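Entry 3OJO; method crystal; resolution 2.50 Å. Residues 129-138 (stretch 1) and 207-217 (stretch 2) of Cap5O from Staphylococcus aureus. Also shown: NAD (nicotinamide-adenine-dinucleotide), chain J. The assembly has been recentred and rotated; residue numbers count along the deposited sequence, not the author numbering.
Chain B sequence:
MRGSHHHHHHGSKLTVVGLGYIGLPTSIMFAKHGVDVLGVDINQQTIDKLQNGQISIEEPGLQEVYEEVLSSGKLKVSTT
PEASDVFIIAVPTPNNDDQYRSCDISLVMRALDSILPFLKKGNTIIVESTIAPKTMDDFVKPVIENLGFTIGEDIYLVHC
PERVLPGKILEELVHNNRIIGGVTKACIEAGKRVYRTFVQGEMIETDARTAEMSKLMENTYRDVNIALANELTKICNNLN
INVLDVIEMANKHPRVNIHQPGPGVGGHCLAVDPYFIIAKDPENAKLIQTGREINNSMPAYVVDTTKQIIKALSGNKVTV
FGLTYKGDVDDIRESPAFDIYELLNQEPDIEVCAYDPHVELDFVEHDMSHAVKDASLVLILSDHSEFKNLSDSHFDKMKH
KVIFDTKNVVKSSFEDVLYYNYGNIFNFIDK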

# COMPACT_ATOMS: atom_id res chain seq x y z
N SER B 129 -16.07 14.64 14.03
CA SER B 129 -15.54 13.39 14.56
C SER B 129 -15.39 12.34 13.45
O SER B 129 -16.11 12.39 12.45
CB SER B 129 -16.50 12.83 15.61
OG SER B 129 -16.76 13.79 16.63
N THR B 130 -14.49 11.38 13.65
CA THR B 130 -14.28 10.32 12.68
C THR B 130 -15.48 9.41 12.69
O THR B 130 -15.88 8.93 13.75
CB THR B 130 -12.97 9.59 12.94
OG1 THR B 130 -11.93 10.56 12.79
CG2 THR B 130 -12.74 8.42 11.97
N ILE B 131 -16.09 9.20 11.52
CA ILE B 131 -17.27 8.34 11.43
C ILE B 131 -17.14 7.28 10.36
O ILE B 131 -16.54 7.54 9.31
CB ILE B 131 -18.59 9.13 11.37
CG1 ILE B 131 -18.65 10.02 10.12
CG2 ILE B 131 -18.86 9.89 12.68
CD1 ILE B 131 -19.86 10.85 10.02
N ALA B 132 -17.72 6.09 10.62
CA ALA B 132 -17.73 4.98 9.67
C ALA B 132 -18.55 5.36 8.45
O ALA B 132 -19.48 6.16 8.59
CB ALA B 132 -18.30 3.73 10.32
N PRO B 133 -18.23 4.86 7.24
CA PRO B 133 -19.03 5.24 6.07
C PRO B 133 -20.49 4.86 6.23
O PRO B 133 -20.80 3.83 6.84
CB PRO B 133 -18.34 4.52 4.91
CG PRO B 133 -16.97 4.23 5.42
CD PRO B 133 -17.17 3.90 6.86
N LYS B 134 -21.36 5.75 5.76
CA LYS B 134 -22.82 5.64 5.82
C LYS B 134 -23.48 6.02 7.15
O LYS B 134 -24.67 5.80 7.32
CB LYS B 134 -23.36 4.34 5.16
CG LYS B 134 -23.02 4.31 3.67
CD LYS B 134 -24.02 3.56 2.90
CE LYS B 134 -25.31 4.24 2.52
NZ LYS B 134 -25.96 3.40 1.49
N THR B 135 -22.71 6.66 8.07
CA THR B 135 -23.20 7.14 9.37
C THR B 135 -24.17 8.31 9.17
O THR B 135 -25.23 8.35 9.79
CB THR B 135 -22.02 7.55 10.27
OG1 THR B 135 -21.27 6.39 10.58
CG2 THR B 135 -22.45 8.26 11.56
N MET B 136 -23.79 9.26 8.30
CA MET B 136 -24.62 10.42 8.03
C MET B 136 -25.96 10.03 7.42
O MET B 136 -27.01 10.42 7.93
CB MET B 136 -23.87 11.43 7.15
CG MET B 136 -22.68 12.08 7.82
SD MET B 136 -23.00 12.79 9.45
CE MET B 136 -23.96 14.21 9.02
N ASP B 137 -25.91 9.17 6.40
CA ASP B 137 -27.05 8.67 5.65
C ASP B 137 -27.91 7.63 6.38
O ASP B 137 -29.14 7.73 6.32
CB ASP B 137 -26.59 8.12 4.28
CG ASP B 137 -26.12 9.21 3.32
OD1 ASP B 137 -24.87 9.39 3.19
OD2 ASP B 137 -26.98 9.89 2.73
N ASP B 138 -27.29 6.63 7.02
CA ASP B 138 -28.02 5.53 7.67
C ASP B 138 -28.28 5.64 9.17
O ASP B 138 -29.10 4.87 9.69
CB ASP B 138 -27.36 4.16 7.36
CG ASP B 138 -27.21 3.79 5.89
OD1 ASP B 138 -27.77 4.51 5.03
OD2 ASP B 138 -26.55 2.76 5.61
N ASP B 207 -20.24 14.49 -1.37
CA ASP B 207 -21.31 13.99 -0.52
C ASP B 207 -20.73 13.33 0.75
O ASP B 207 -19.55 12.95 0.78
CB ASP B 207 -22.30 13.08 -1.30
CG ASP B 207 -21.72 11.76 -1.80
OD1 ASP B 207 -20.49 11.57 -1.69
OD2 ASP B 207 -22.52 10.90 -2.22
N ALA B 208 -21.55 13.23 1.80
CA ALA B 208 -21.19 12.71 3.11
C ALA B 208 -20.51 11.33 3.06
O ALA B 208 -19.46 11.17 3.69
CB ALA B 208 -22.40 12.69 4.02
N ARG B 209 -21.04 10.38 2.27
CA ARG B 209 -20.46 9.04 2.13
C ARG B 209 -19.03 9.04 1.55
O ARG B 209 -18.22 8.23 1.99
CB ARG B 209 -21.41 8.08 1.37
CG ARG B 209 -21.59 8.38 -0.14
CD ARG B 209 -22.66 7.50 -0.76
NE ARG B 209 -24.01 7.90 -0.34
CZ ARG B 209 -25.09 7.12 -0.41
NH1 ARG B 209 -25.00 5.89 -0.90
NH2 ARG B 209 -26.26 7.55 0.02
N THR B 210 -18.73 9.95 0.61
CA THR B 210 -17.41 10.10 -0.01
C THR B 210 -16.42 10.67 0.99
O THR B 210 -15.28 10.20 1.03
CB THR B 210 -17.50 10.87 -1.34
OG1 THR B 210 -18.36 10.16 -2.22
CG2 THR B 210 -16.13 11.07 -2.02
N ALA B 211 -16.86 11.65 1.80
CA ALA B 211 -16.06 12.28 2.84
C ALA B 211 -15.69 11.25 3.93
O ALA B 211 -14.55 11.26 4.43
CB ALA B 211 -16.86 13.44 3.47
N GLU B 212 -16.66 10.42 4.33
CA GLU B 212 -16.46 9.38 5.33
C GLU B 212 -15.43 8.34 4.82
O GLU B 212 -14.42 8.13 5.47
CB GLU B 212 -17.78 8.70 5.71
CG GLU B 212 -18.83 9.62 6.31
CD GLU B 212 -20.24 9.07 6.38
OE1 GLU B 212 -20.65 8.31 5.47
OE2 GLU B 212 -20.97 9.43 7.34
N MET B 213 -15.70 7.71 3.67
CA MET B 213 -14.93 6.67 3.02
C MET B 213 -13.48 7.07 2.75
O MET B 213 -12.56 6.29 3.01
CB MET B 213 -15.64 6.20 1.74
CG MET B 213 -15.21 4.80 1.25
SD MET B 213 -14.90 3.58 2.56
CE MET B 213 -16.33 2.47 2.41
N SER B 214 -13.29 8.29 2.25
CA SER B 214 -12.01 8.88 1.91
C SER B 214 -11.07 8.95 3.11
O SER B 214 -9.88 8.64 2.99
CB SER B 214 -12.23 10.27 1.30
OG SER B 214 -11.15 11.16 1.53
N LYS B 215 -11.57 9.42 4.24
CA LYS B 215 -10.73 9.61 5.42
C LYS B 215 -10.30 8.31 6.05
O LYS B 215 -9.19 8.19 6.57
CB LYS B 215 -11.41 10.58 6.41
CG LYS B 215 -11.18 12.02 5.99
CD LYS B 215 -9.70 12.47 6.10
CE LYS B 215 -9.38 13.62 5.18
NZ LYS B 215 -9.06 14.86 5.93
N LEU B 216 -11.15 7.33 5.92
CA LEU B 216 -10.92 6.00 6.42
C LEU B 216 -10.02 5.19 5.50
O LEU B 216 -9.24 4.37 6.01
CB LEU B 216 -12.26 5.32 6.75
CG LEU B 216 -13.05 5.97 7.93
CD1 LEU B 216 -14.14 5.04 8.44
CD2 LEU B 216 -12.13 6.35 9.10
N MET B 217 -10.10 5.43 4.16
CA MET B 217 -9.22 4.85 3.15
C MET B 217 -7.77 5.32 3.34
O MET B 217 -6.84 4.57 3.05
CB MET B 217 -9.68 5.22 1.75
CG MET B 217 -10.56 4.19 1.16
SD MET B 217 -11.11 4.54 -0.55
CE MET B 217 -9.65 5.21 -1.27
PA NAD J . -10.71 14.50 23.07
O1A NAD J . -10.82 13.31 23.94
O2A NAD J . -9.48 15.27 23.35
O5B NAD J . -12.01 15.42 23.30
C5B NAD J . -13.30 14.88 23.38
C4B NAD J . -14.08 15.72 24.36
O4B NAD J . -15.46 15.54 24.14
C3B NAD J . -13.78 15.37 25.83
O3B NAD J . -13.57 16.56 26.57
C2B NAD J . -15.09 14.74 26.29
O2B NAD J . -15.36 14.93 27.66
C1B NAD J . -16.11 15.42 25.40
N9A NAD J . -17.33 14.61 25.27
C8A NAD J . -17.39 13.24 25.15
N7A NAD J . -18.67 12.88 24.94
C5A NAD J . -19.43 14.00 24.93
C6A NAD J . -20.80 14.20 24.78
N6A NAD J . -21.58 13.13 24.59
N1A NAD J . -21.31 15.49 24.81
C2A NAD J . -20.47 16.58 24.99
N3A NAD J . -19.11 16.38 25.14
C4A NAD J . -18.60 15.11 25.11
O3 NAD J . -10.80 14.01 21.53
PN NAD J . -10.25 14.87 20.28
O1N NAD J . -8.80 14.61 20.17
O2N NAD J . -10.76 16.26 20.38
O5D NAD J . -10.93 14.15 19.04
C5D NAD J . -12.28 13.77 19.05
C4D NAD J . -12.52 12.90 17.82
O4D NAD J . -12.23 13.62 16.64
C3D NAD J . -11.59 11.69 17.73
O3D NAD J . -11.88 10.60 18.59
C2D NAD J . -11.78 11.34 16.27
O2D NAD J . -13.10 10.88 16.09
C1D NAD J . -11.75 12.72 15.64
N1N NAD J . -10.36 12.98 15.23
C2N NAD J . -9.47 13.67 16.03
C3N NAD J . -8.14 13.85 15.60
C7N NAD J . -7.29 14.94 16.20
O7N NAD J . -6.56 15.76 15.33
N7N NAD J . -7.23 15.07 17.54
C4N NAD J . -7.73 13.31 14.37
C5N NAD J . -8.62 12.58 13.59
C6N NAD J . -9.93 12.42 14.05

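A loop that turns into a helix (129-138) packs against one helix (208-217) of the same chain of Cap5O, burying 585 Å² counted over both sides. The backbones come nearest at P133 and E212, whose CA atoms lie 4.9 Å apart; K134 pairs with R209 at 5.5 Å (CA to CA) and M136 with A208 at 6.4 Å. As stretch 1 advances, its partners therefore step back toward the start of the stretch 2 helix. E212, P133 and R209 have the most surface covered by the opposing stretch, and each anchors a different kind of contact.

E212 is the polar centre. Its CA-to-CB bond points toward stretch 1, and its carboxylate, buried in the assembly, meets backbone amides where the loop becomes a helix. K134 N donates to E212 OE1 at 2.7 Å, and M136 N donates to E212 OE2 at 3.0 Å with a nearly straight N-H...O angle of 161°. The amides at the start of a helix have no preceding turn to supply carbonyl acceptors, so a carboxylate from another segment suits them well. Between these two bonds, T135 N lies 3.4 Å from E212 OE2. A type II turn from A132 to T135 shapes the loop here: T135 OG1 donates to A132 O at 2.7 Å, while the backbone bond from T135 N to A132 O, at 3.3 Å, is weak. K134, at the N-cap position, has the positive phi of 80° expected at the third residue of such a turn. Carbon also lines the carboxylate, with I131 CD1 3.2 Å from E212 OE2 and M136 CG 3.2 Å from the same oxygen.

P133 supplies the apolar counterpart. Its ring meets two side chains of the stretch 2 helix, with P133 CG 3.5 Å from M213 CE and P133 CD 3.6 Å from L216 CD1. L216 extends this patch along the loop: its CD2 lies 3.6 Å from T130 CG2, and its CD1 is 3.6 Å from I131 O. T130 links the packing to the cofactor, for its backbone N donates to NAD O2D at 2.9 Å while its methyl group rests on L216.

R209 works at the more open end of the contact. D137 OD2 forms a long salt bridge with R209 NH2 at 3.7 Å, a separation that favours electrostatic attraction over a tight bond. K134 CE lies over one face of the guanidinium, placing K134 NZ 3.6 Å from R209 NH1, a close approach of like charges; both nitrogens are hydrogen-bonded elsewhere in the structure. Within its own stretch, R209 NE makes another long salt bridge, 3.8 Å to D207 OD2. D207 caps the helix through a weak 3.3 Å bond from T210 N to D207 OD1. Nearby, M136 CB meets A208 CB at 3.7 Å, a small apolar contact beside the charged cluster.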